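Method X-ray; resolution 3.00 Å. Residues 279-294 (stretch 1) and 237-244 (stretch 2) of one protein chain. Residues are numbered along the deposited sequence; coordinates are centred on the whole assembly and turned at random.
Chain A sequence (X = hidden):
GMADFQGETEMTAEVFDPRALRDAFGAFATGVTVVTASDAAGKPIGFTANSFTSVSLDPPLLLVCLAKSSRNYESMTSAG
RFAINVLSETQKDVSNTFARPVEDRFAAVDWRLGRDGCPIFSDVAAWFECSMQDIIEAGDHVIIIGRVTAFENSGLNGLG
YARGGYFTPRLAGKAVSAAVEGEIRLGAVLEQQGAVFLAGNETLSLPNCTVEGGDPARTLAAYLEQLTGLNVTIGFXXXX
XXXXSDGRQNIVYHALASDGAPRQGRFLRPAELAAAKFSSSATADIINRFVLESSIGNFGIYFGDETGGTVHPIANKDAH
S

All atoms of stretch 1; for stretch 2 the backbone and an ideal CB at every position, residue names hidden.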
# COMPACT_ATOMS: atom_id res chain seq x y z
N SER A 279 -9.88 -29.95 -1.56
CA SER A 279 -11.33 -29.88 -1.51
C SER A 279 -11.96 -29.51 -2.87
O SER A 279 -12.99 -30.07 -3.20
CB SER A 279 -11.73 -28.83 -0.47
OG SER A 279 -13.09 -28.43 -0.47
N SER A 280 -11.36 -28.57 -3.62
CA SER A 280 -11.85 -28.07 -4.90
C SER A 280 -10.69 -27.54 -5.76
O SER A 280 -9.61 -27.27 -5.23
CB SER A 280 -12.88 -26.96 -4.68
OG SER A 280 -12.33 -25.66 -4.48
N SER A 281 -10.91 -27.35 -7.08
CA SER A 281 -9.89 -26.80 -7.98
C SER A 281 -9.53 -25.39 -7.54
O SER A 281 -8.35 -25.03 -7.55
CB SER A 281 -10.38 -26.79 -9.42
OG SER A 281 -11.28 -25.72 -9.66
N ALA A 282 -10.55 -24.60 -7.12
CA ALA A 282 -10.41 -23.23 -6.62
C ALA A 282 -9.44 -23.18 -5.44
O ALA A 282 -8.52 -22.34 -5.44
CB ALA A 282 -11.78 -22.69 -6.20
N THR A 283 -9.61 -24.14 -4.47
CA THR A 283 -8.80 -24.24 -3.25
C THR A 283 -7.34 -24.44 -3.67
O THR A 283 -6.47 -23.68 -3.24
CB THR A 283 -9.31 -25.34 -2.30
OG1 THR A 283 -10.73 -25.44 -2.38
CG2 THR A 283 -8.92 -25.09 -0.85
N ALA A 284 -7.12 -25.38 -4.61
CA ALA A 284 -5.81 -25.69 -5.17
C ALA A 284 -5.20 -24.48 -5.86
O ALA A 284 -4.03 -24.19 -5.62
CB ALA A 284 -5.92 -26.85 -6.12
N ASP A 285 -6.00 -23.73 -6.65
CA ASP A 285 -5.55 -22.52 -7.34
C ASP A 285 -5.02 -21.50 -6.35
O ASP A 285 -3.96 -20.92 -6.59
CB ASP A 285 -6.68 -21.89 -8.16
CG ASP A 285 -7.01 -22.66 -9.41
OD1 ASP A 285 -6.07 -22.94 -10.19
OD2 ASP A 285 -8.21 -22.95 -9.63
N ILE A 286 -5.73 -21.32 -5.21
CA ILE A 286 -5.37 -20.38 -4.16
C ILE A 286 -4.07 -20.82 -3.49
O ILE A 286 -3.19 -19.99 -3.29
CB ILE A 286 -6.53 -20.21 -3.15
CG1 ILE A 286 -7.69 -19.41 -3.79
CG2 ILE A 286 -6.07 -19.49 -1.92
CD1 ILE A 286 -9.07 -19.76 -3.28
N ILE A 287 -3.94 -22.11 -3.17
CA ILE A 287 -2.73 -22.68 -2.55
C ILE A 287 -1.54 -22.53 -3.51
O ILE A 287 -0.48 -22.07 -3.07
CB ILE A 287 -2.96 -24.15 -2.09
CG1 ILE A 287 -4.00 -24.21 -0.94
CG2 ILE A 287 -1.67 -24.84 -1.70
CD1 ILE A 287 -3.75 -23.28 0.34
N ASN A 288 -1.75 -22.85 -4.84
CA ASN A 288 -0.72 -22.68 -5.88
C ASN A 288 -0.20 -21.23 -5.84
O ASN A 288 1.02 -21.01 -5.83
CB ASN A 288 -1.28 -23.01 -7.25
CG ASN A 288 -1.56 -24.46 -7.55
OD1 ASN A 288 -0.87 -25.38 -7.07
ND2 ASN A 288 -2.54 -24.69 -8.43
N ARG A 289 -1.13 -20.27 -5.76
CA ARG A 289 -0.84 -18.85 -5.68
C ARG A 289 -0.06 -18.54 -4.39
O ARG A 289 0.91 -17.79 -4.45
CB ARG A 289 -2.15 -18.05 -5.73
CG ARG A 289 -1.96 -16.59 -6.05
CD ARG A 289 -3.22 -15.81 -5.86
NE ARG A 289 -2.93 -14.51 -5.27
CZ ARG A 289 -3.83 -13.54 -5.08
NH1 ARG A 289 -5.08 -13.70 -5.49
NH2 ARG A 289 -3.48 -12.41 -4.48
N PHE A 290 -0.47 -19.12 -3.25
CA PHE A 290 0.19 -18.90 -1.96
C PHE A 290 1.65 -19.35 -2.02
O PHE A 290 2.52 -18.59 -1.60
CB PHE A 290 -0.56 -19.63 -0.82
CG PHE A 290 0.26 -19.93 0.42
CD1 PHE A 290 0.49 -18.95 1.37
CD2 PHE A 290 0.80 -21.20 0.62
CE1 PHE A 290 1.26 -19.23 2.51
CE2 PHE A 290 1.57 -21.47 1.75
CZ PHE A 290 1.79 -20.49 2.69
N VAL A 291 1.91 -20.59 -2.55
CA VAL A 291 3.25 -21.19 -2.64
C VAL A 291 4.15 -20.38 -3.60
O VAL A 291 5.35 -20.25 -3.33
CB VAL A 291 3.26 -22.73 -2.96
CG1 VAL A 291 2.32 -23.50 -2.05
CG2 VAL A 291 2.95 -23.04 -4.41
N LEU A 292 3.58 -19.84 -4.70
CA LEU A 292 4.30 -19.03 -5.67
C LEU A 292 4.65 -17.64 -5.06
O LEU A 292 5.79 -17.20 -5.22
CB LEU A 292 3.47 -18.90 -6.95
CG LEU A 292 4.01 -17.94 -8.04
CD1 LEU A 292 4.93 -18.66 -9.01
CD2 LEU A 292 2.87 -17.33 -8.83
N GLU A 293 3.71 -16.99 -4.34
CA GLU A 293 3.87 -15.68 -3.68
C GLU A 293 4.74 -15.81 -2.38
O GLU A 293 5.05 -14.80 -1.71
CB GLU A 293 2.49 -15.05 -3.41
CG GLU A 293 1.74 -14.75 -4.71
CD GLU A 293 0.40 -14.03 -4.67
OE1 GLU A 293 -0.06 -13.61 -3.57
OE2 GLU A 293 -0.19 -13.87 -5.77
N SER A 294 5.14 -17.10 -2.07
CA SER A 294 6.01 -17.59 -0.98
C SER A 294 7.43 -17.78 -1.49
O SER A 294 8.37 -17.60 -0.73
CB SER A 294 5.50 -18.91 -0.39
OG SER A 294 4.50 -18.75 0.60
N UNK A 237 -8.14 -8.15 0.92
CA UNK A 237 -8.83 -9.15 0.12
C UNK A 237 -7.81 -9.88 -0.75
O UNK A 237 -6.92 -9.25 -1.35
CB UNK A 237 -9.92 -8.51 -0.74
N UNK A 238 -7.90 -11.20 -0.76
CA UNK A 238 -6.98 -12.03 -1.53
C UNK A 238 -7.55 -12.31 -2.92
O UNK A 238 -6.87 -12.14 -3.93
CB UNK A 238 -6.70 -13.34 -0.80
N UNK A 239 -8.82 -12.72 -2.96
CA UNK A 239 -9.50 -13.10 -4.19
C UNK A 239 -11.04 -13.03 -4.05
O UNK A 239 -11.58 -13.34 -2.99
CB UNK A 239 -9.07 -14.51 -4.60
N UNK A 240 -11.72 -12.62 -5.10
CA UNK A 240 -13.19 -12.60 -5.13
C UNK A 240 -13.59 -13.29 -6.41
O UNK A 240 -13.16 -12.86 -7.48
CB UNK A 240 -13.76 -11.18 -5.05
N UNK A 241 -14.36 -14.39 -6.32
CA UNK A 241 -14.73 -15.19 -7.47
C UNK A 241 -16.05 -15.96 -7.27
O UNK A 241 -16.55 -16.04 -6.17
CB UNK A 241 -13.60 -16.17 -7.79
N UNK A 242 -16.60 -16.53 -8.35
CA UNK A 242 -17.79 -17.36 -8.30
C UNK A 242 -17.33 -18.80 -8.57
O UNK A 242 -16.72 -19.05 -9.61
CB UNK A 242 -18.85 -16.90 -9.31
N UNK A 243 -17.56 -19.72 -7.62
CA UNK A 243 -17.15 -21.12 -7.79
C UNK A 243 -17.91 -21.74 -8.95
O UNK A 243 -19.14 -21.81 -8.92
CB UNK A 243 -17.39 -21.92 -6.51
N UNK A 244 -17.17 -22.12 -10.00
CA UNK A 244 -17.72 -22.67 -11.25
C UNK A 244 -18.48 -23.99 -11.04
O UNK A 244 -19.46 -24.23 -11.74
CB UNK A 244 -16.59 -22.89 -12.26

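Residues 237-242 form a strand that runs nearly antiparallel to helix 281-292, at 152° between their directions and 10.6 Å at closest approach, so side chains must span most of the gap.

At position 237 the ideal CB has nothing of the helix within 5.5 Å, and stretch 1 places little constraint on it. The residue is Leu237, which makes no contact with the helix.

At position 238 the CA-to-CB bond points sideways, yet the backbone O lies 2.8 Å from Arg289 NH1, and the ideal CB is 5.0 Å from the same nitrogen. A long side chain could turn along the flat guanidinium and reach Ile286 and Phe290. An aromatic ring would suit, as would a long aliphatic chain; an acid could answer the charge, although Glu293 already does so through a salt bridge. The residue is Tyr238, with chi1 t. Its ring stacks flat on the guanidinium, planes at 13°, with Arg289 CZ 3.8 Å from the ring centroid in a cation-pi contact. Arg289 NH1 also donates a hydrogen bond to Tyr238 O, so one arginine grips both backbone and ring. Ile286 CG2 packs 3.9 Å from Tyr238 CE2, and Tyr238 OH reaches to 3.8 Å from Glu293 OE1.

Position 239 points toward the helix, its ideal CB 4.2 Å from Arg289 NH1 and 5.2 Å from Ile286 CG1. A small or polar residue would fit readily. Ser239 occupies it, with its CB 4.2 Å from Arg289 NH1 and no hydrogen bond to the helix.

In the extended backbone, position 240 falls out of reach of stretch 1, which leaves the choice open; the residue is Val240.

Position 241 points toward the helix again, but no helix atom lies within 5.5 Å of its ideal CB. Ala282 and Ile286 offer an apolar surface farther off, which favours a large side chain such as an aromatic or methionine. Tyr241, with chi1 p, bridges the distance: its CE1 lies 3.8 Å from Ala282 CB and its CE2 3.9 Å from Ile286 CD1.

Position 242 is out of reach, and many residues would serve; it is Glu242.

Position 243 follows the strand, sideways to the helix start, where Ser280 is the N-cap. A short polar or acidic residue would suit this end. Asp243 brings OD2 to 3.8 Å from Ala282 CB, while its OD1 is hydrogen-bonded elsewhere in the structure.

Position 244 also points sideways and has nothing of stretch 1 within 5.5 Å of its ideal CB, so most side chains would serve; the residue is Lys244, which makes no contact with it.

Stretch 2 (237-244) LYSVYEDK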
# COMPACT_ATOMS: atom_id res chain seq x y z
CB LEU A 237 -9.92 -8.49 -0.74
CG LEU A 237 -11.16 -8.07 -0.01
CD1 LEU A 237 -12.01 -7.20 -0.87
CD2 LEU A 237 -11.96 -9.26 0.41
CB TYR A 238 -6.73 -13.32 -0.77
CG TYR A 238 -5.52 -14.09 -1.23
CD1 TYR A 238 -4.26 -13.81 -0.72
CD2 TYR A 238 -5.66 -15.20 -2.06
CE1 TYR A 238 -3.15 -14.57 -1.06
CE2 TYR A 238 -4.55 -15.98 -2.41
CZ TYR A 238 -3.30 -15.66 -1.91
OH TYR A 238 -2.20 -16.40 -2.25
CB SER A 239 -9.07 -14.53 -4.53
OG SER A 239 -9.81 -15.08 -5.60
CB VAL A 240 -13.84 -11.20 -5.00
CG1 VAL A 240 -15.35 -11.33 -5.10
CG2 VAL A 240 -13.44 -10.52 -3.70
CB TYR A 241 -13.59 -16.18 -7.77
CG TYR A 241 -13.37 -17.26 -6.74
CD1 TYR A 241 -14.01 -18.49 -6.84
CD2 TYR A 241 -12.48 -17.08 -5.69
CE1 TYR A 241 -13.80 -19.51 -5.90
CE2 TYR A 241 -12.27 -18.08 -4.73
CZ TYR A 241 -12.93 -19.30 -4.85
OH TYR A 241 -12.73 -20.30 -3.93
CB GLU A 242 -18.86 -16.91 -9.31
CG GLU A 242 -20.23 -17.49 -9.00
CD GLU A 242 -21.31 -17.38 -10.06
OE1 GLU A 242 -21.01 -17.65 -11.24
OE2 GLU A 242 -22.48 -17.14 -9.68
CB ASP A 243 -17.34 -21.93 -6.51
CG ASP A 243 -16.30 -23.02 -6.35
OD1 ASP A 243 -16.30 -23.97 -7.19
OD2 ASP A 243 -15.47 -22.92 -5.40
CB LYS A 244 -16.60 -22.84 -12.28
CG LYS A 244 -16.18 -21.50 -12.92
CD LYS A 244 -14.92 -21.59 -13.78
CE LYS A 244 -14.66 -20.30 -14.53
NZ LYS A 244 -13.37 -20.32 -15.27
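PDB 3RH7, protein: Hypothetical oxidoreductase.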